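Uncharacterized protein (Aeromonas hydrophila J-1, PDB 6R1J) is one component of a tripartite alpha-pore-forming toxin, studied here in its soluble form, and probably takes part in building a helical pore in target membranes. Local coordinates at residues N36-V40 with A109-I113; L66-L70 with F251-L255. The protein carries 3 engineered substitutions. All coordinates share one frame; numbering follows the deposited sequence.

Contact 1 of 2, residues N36-V40 with A109-I113; sequences NVGEV and ANDRI
With CG of Asn36 trans to its own backbone N (chi1 -175°), the side-chain amide reaches straight across to the helix carrying Ala109, while the chain of Arg112, bent at chi3, folds its guanidinium back beside that amide. The ND2 of Asn36 donates to the backbone O of Ala109 at 2.9 Å. This bond is moderately bent, with an angle of 151° at the hydrogen, and the donor is tilted a little from the carbonyl plane. The same oxygen accepts the helical bond from Ile113 N at 3.2 Å, so a carbonyl already engaged in its own helix takes an additional donor from outside. Carbon also packs against the buried amide: Ile113 CG1 lies 3.5 Å from Asn36 ND2, and Ala109 CB is 3.6 Å from Asn36 OD1. The guanidinium of Arg112 crosses the amide obliquely, their planes inclined. The charge of Arg112 faces Glu39, but Glu39 OE1 and Arg112 NH2 stay 4.3 Å apart, too far for a salt bridge. A water between them accepts from Arg112 NH2 and appears to donate to Glu39 OE1, though the latter distance is doubtfully short. Apolar contacts continue the interface, where Val37 CG1 meets Ile113 CD1 at 3.8 Å with the side chains nearly perpendicular, and where Val40 CG2 packs on the methyl of Ala109. The two helix segments run antiparallel at 158°, with axes 10.5 Å apart, as neighbours in an elongated helical bundle. Further helices close off the apolar side: Phe207 of helix 163-236 packs on both Val37 and Ile113, and Asn110 hydrogen-bonds to Ser208 there. Helix 5-21 adds Met13 against Val40 and Ile20 against Val37, whose side chain lies about 7 Å from a bound sodium ion.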
# COMPACT_ATOMS: atom_id res chain seq x y z
N ASN A 36 -14.68 -18.94 -7.30
CA ASN A 36 -14.31 -19.56 -6.00
C ASN A 36 -15.06 -18.86 -4.86
O ASN A 36 -15.75 -19.54 -4.12
CB ASN A 36 -12.80 -19.49 -5.83
CG ASN A 36 -12.28 -20.20 -4.60
OD1 ASN A 36 -13.06 -20.63 -3.76
ND2 ASN A 36 -10.96 -20.39 -4.56
N VAL A 37 -14.94 -17.53 -4.73
CA VAL A 37 -15.57 -16.82 -3.58
C VAL A 37 -17.09 -16.94 -3.69
O VAL A 37 -17.75 -16.99 -2.64
CB VAL A 37 -15.13 -15.36 -3.44
CG1 VAL A 37 -13.63 -15.31 -3.18
CG2 VAL A 37 -15.53 -14.45 -4.57
N GLY A 38 -17.65 -16.90 -4.89
CA GLY A 38 -19.09 -17.13 -5.06
C GLY A 38 -19.51 -18.45 -4.45
O GLY A 38 -20.54 -18.46 -3.73
N GLU A 39 -18.76 -19.52 -4.73
CA GLU A 39 -19.02 -20.89 -4.21
C GLU A 39 -18.79 -20.93 -2.70
O GLU A 39 -19.47 -21.69 -2.02
CB GLU A 39 -18.10 -21.92 -4.86
CG GLU A 39 -18.34 -22.16 -6.34
CD GLU A 39 -17.16 -22.81 -7.06
OE1 GLU A 39 -16.08 -23.03 -6.43
OE2 GLU A 39 -17.30 -23.11 -8.27
N VAL A 40 -17.81 -20.20 -2.18
CA VAL A 40 -17.53 -20.17 -0.71
C VAL A 40 -18.74 -19.56 -0.01
O VAL A 40 -19.18 -20.13 0.98
CB VAL A 40 -16.24 -19.40 -0.38
CG1 VAL A 40 -16.10 -19.13 1.09
CG2 VAL A 40 -15.04 -20.19 -0.84
N ALA A 109 -10.19 -24.13 -0.74
CA ALA A 109 -10.70 -22.94 -1.43
C ALA A 109 -9.71 -21.78 -1.22
O ALA A 109 -9.46 -21.01 -2.19
CB ALA A 109 -12.08 -22.58 -0.92
N ASN A 110 -9.25 -21.59 0.02
CA ASN A 110 -8.38 -20.43 0.35
C ASN A 110 -7.05 -20.57 -0.40
O ASN A 110 -6.53 -19.58 -0.90
CB ASN A 110 -8.15 -20.30 1.86
CG ASN A 110 -7.58 -18.95 2.24
OD1 ASN A 110 -8.02 -17.91 1.75
ND2 ASN A 110 -6.61 -18.98 3.13
N ASP A 111 -6.49 -21.77 -0.43
CA ASP A 111 -5.19 -22.01 -1.13
C ASP A 111 -5.30 -21.66 -2.63
O ASP A 111 -4.30 -21.16 -3.17
CB ASP A 111 -4.72 -23.45 -0.92
CG ASP A 111 -4.26 -23.72 0.51
OD1 ASP A 111 -4.16 -22.76 1.31
OD2 ASP A 111 -4.06 -24.88 0.81
N ARG A 112 -6.45 -21.91 -3.26
CA ARG A 112 -6.68 -21.58 -4.69
C ARG A 112 -6.74 -20.06 -4.82
O ARG A 112 -6.20 -19.51 -5.80
CB ARG A 112 -7.92 -22.29 -5.27
CG ARG A 112 -7.75 -23.79 -5.48
CD ARG A 112 -8.82 -24.37 -6.39
NE ARG A 112 -10.18 -23.89 -6.07
CZ ARG A 112 -10.98 -24.47 -5.16
NH1 ARG A 112 -10.57 -25.52 -4.48
NH2 ARG A 112 -12.19 -24.00 -4.93
N ILE A 113 -7.33 -19.37 -3.85
CA ILE A 113 -7.32 -17.89 -3.86
C ILE A 113 -5.87 -17.42 -3.84
O ILE A 113 -5.53 -16.57 -4.67
CB ILE A 113 -8.14 -17.24 -2.71
CG1 ILE A 113 -9.59 -17.72 -2.74
CG2 ILE A 113 -7.99 -15.75 -2.86
CD1 ILE A 113 -10.51 -17.03 -1.75
O HOH W 1 -13.72 -22.69 -7.29

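Contact 2 of 2, residues L66-L70 with F251-L255; sequences LTQQL and FTAAL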
# COMPACT_ATOMS: atom_id res chain seq x y z
N LEU A 66 -20.98 -34.23 31.82
CA LEU A 66 -19.78 -34.19 32.67
C LEU A 66 -20.14 -33.67 34.07
O LEU A 66 -19.60 -34.23 35.02
CB LEU A 66 -18.67 -33.38 32.01
CG LEU A 66 -18.12 -34.00 30.70
CD1 LEU A 66 -17.12 -33.05 30.03
CD2 LEU A 66 -17.45 -35.32 30.99
N THR A 67 -20.95 -32.63 34.20
CA THR A 67 -21.27 -32.12 35.57
C THR A 67 -22.03 -33.23 36.36
O THR A 67 -21.73 -33.41 37.54
CB THR A 67 -21.99 -30.77 35.48
OG1 THR A 67 -23.17 -30.93 34.69
CG2 THR A 67 -21.14 -29.67 34.87
N GLN A 68 -22.91 -33.97 35.69
CA GLN A 68 -23.68 -35.10 36.28
C GLN A 68 -22.70 -36.18 36.72
O GLN A 68 -22.79 -36.58 37.87
CB GLN A 68 -24.79 -35.58 35.35
CG GLN A 68 -25.93 -34.59 35.24
CD GLN A 68 -26.92 -34.87 34.14
OE1 GLN A 68 -26.65 -35.53 33.15
NE2 GLN A 68 -28.10 -34.30 34.28
N GLN A 69 -21.68 -36.52 35.91
CA GLN A 69 -20.65 -37.47 36.38
C GLN A 69 -19.91 -36.90 37.58
O GLN A 69 -19.61 -37.67 38.51
CB GLN A 69 -19.57 -37.82 35.34
CG GLN A 69 -20.09 -38.65 34.18
CD GLN A 69 -20.49 -40.03 34.64
OE1 GLN A 69 -19.82 -40.64 35.46
NE2 GLN A 69 -21.60 -40.50 34.09
N LEU A 70 -19.55 -35.64 37.56
CA LEU A 70 -18.75 -35.07 38.67
C LEU A 70 -19.61 -34.96 39.97
O LEU A 70 -19.00 -34.71 41.04
CB LEU A 70 -18.20 -33.72 38.22
CG LEU A 70 -17.02 -33.80 37.23
CD1 LEU A 70 -16.74 -32.45 36.61
CD2 LEU A 70 -15.78 -34.32 37.92
N PHE A 251 -12.44 -36.10 34.00
CA PHE A 251 -13.74 -35.47 33.72
C PHE A 251 -13.57 -33.96 33.87
O PHE A 251 -14.15 -33.26 33.06
CB PHE A 251 -14.87 -36.03 34.59
CG PHE A 251 -15.34 -37.41 34.20
CD1 PHE A 251 -15.42 -37.81 32.88
CD2 PHE A 251 -15.77 -38.31 35.18
CE1 PHE A 251 -15.90 -39.07 32.54
CE2 PHE A 251 -16.25 -39.56 34.83
CZ PHE A 251 -16.33 -39.93 33.52
N THR A 252 -12.86 -33.50 34.89
CA THR A 252 -12.67 -32.06 35.18
C THR A 252 -11.90 -31.43 34.01
O THR A 252 -12.32 -30.34 33.53
CB THR A 252 -12.02 -31.87 36.55
OG1 THR A 252 -12.87 -32.48 37.54
CG2 THR A 252 -11.81 -30.40 36.88
N ALA A 253 -10.82 -32.08 33.53
CA ALA A 253 -10.03 -31.63 32.36
C ALA A 253 -10.94 -31.60 31.14
O ALA A 253 -10.93 -30.55 30.43
CB ALA A 253 -8.81 -32.53 32.14
N ALA A 254 -11.72 -32.66 30.88
CA ALA A 254 -12.64 -32.70 29.73
C ALA A 254 -13.62 -31.52 29.80
O ALA A 254 -13.98 -30.92 28.75
CB ALA A 254 -13.40 -33.96 29.70
N LEU A 255 -14.11 -31.21 31.01
CA LEU A 255 -15.14 -30.14 31.13
C LEU A 255 -14.50 -28.79 30.74
O LEU A 255 -15.20 -28.00 30.10
CB LEU A 255 -15.74 -30.16 32.53
CG LEU A 255 -16.82 -29.09 32.79
CD1 LEU A 255 -18.00 -29.27 31.85
CD2 LEU A 255 -17.26 -29.16 34.26
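Leu66 and Phe251 dominate this contact, each losing more surface to the opposite segment than any other residue, and Leu70 follows them. The two methyls of Leu66 divide their work. CD2 leans obliquely on the Phe251 ring, 3.7 Å from its CD1 atom, whereas CD1 presses on the backbone one turn further on, 3.7 Å from Leu255 N, and also touches the methyl of Ala254. Another part of the ring is occupied by Gln69. Its CB sits over one face in a CH-pi contact, 4.1 Å from the ring centroid and 26° off the normal. A bend at chi2 (-67°) keeps CG of Gln69 over a face near the rim and brings its OE1 to 3.8 Å from Phe251 CE2, with the amide steeply inclined to the ring. Leu70 lies alongside Phe251, the two side chains running in opposite directions, with Leu70 CD2 placed 3.9 Å from Phe251 CB. The same methyl approaches Thr252 OG1 at 3.5 Å, a hydroxyl whose hydrogen bond is made with the backbone O of Arg248. The other branch, Leu70 CD1, meets Leu255 CD2 at 4.1 Å, and Thr67 CG2 touches that same leucine methyl. Packing across these two segments is therefore almost wholly apolar. The helices are antiparallel at 156°, their axes 9.8 Å apart. Arg248 ties them together once more by donating from NH1 to the backbone O of Leu70. Helix 78-157 supplies Phe84, which touches Leu66 and Gln69 and meets the Phe251 ring at a steep angle. Helix 163-236 backs helix 244-264 through Leu228 and Ile232 on Ala254 and Val235 on Phe251, and Leu166 of the second subunit packs on Thr252.

Both contacts use helix 28-70, contact 1 near its start and contact 2 near its end, and their centres stand 40 Å apart with nearest atoms about 29 Å from each other. Contact 1 lies close to the centre of the chain, whereas contact 2 is 39 Å from it. The segments alternate in sequence, in the order 36-40, 66-70, 109-113 and 251-255. Helix 28-70 thus meets helix 78-157 at contact 1 and helix 244-264 at contact 2, where helix 78-157 still packs beside it through Phe84, so one long helix helps tie together successive levels of the bundle, while helix 163-236 packs beside both sites in this almost entirely helical, elongated soluble form.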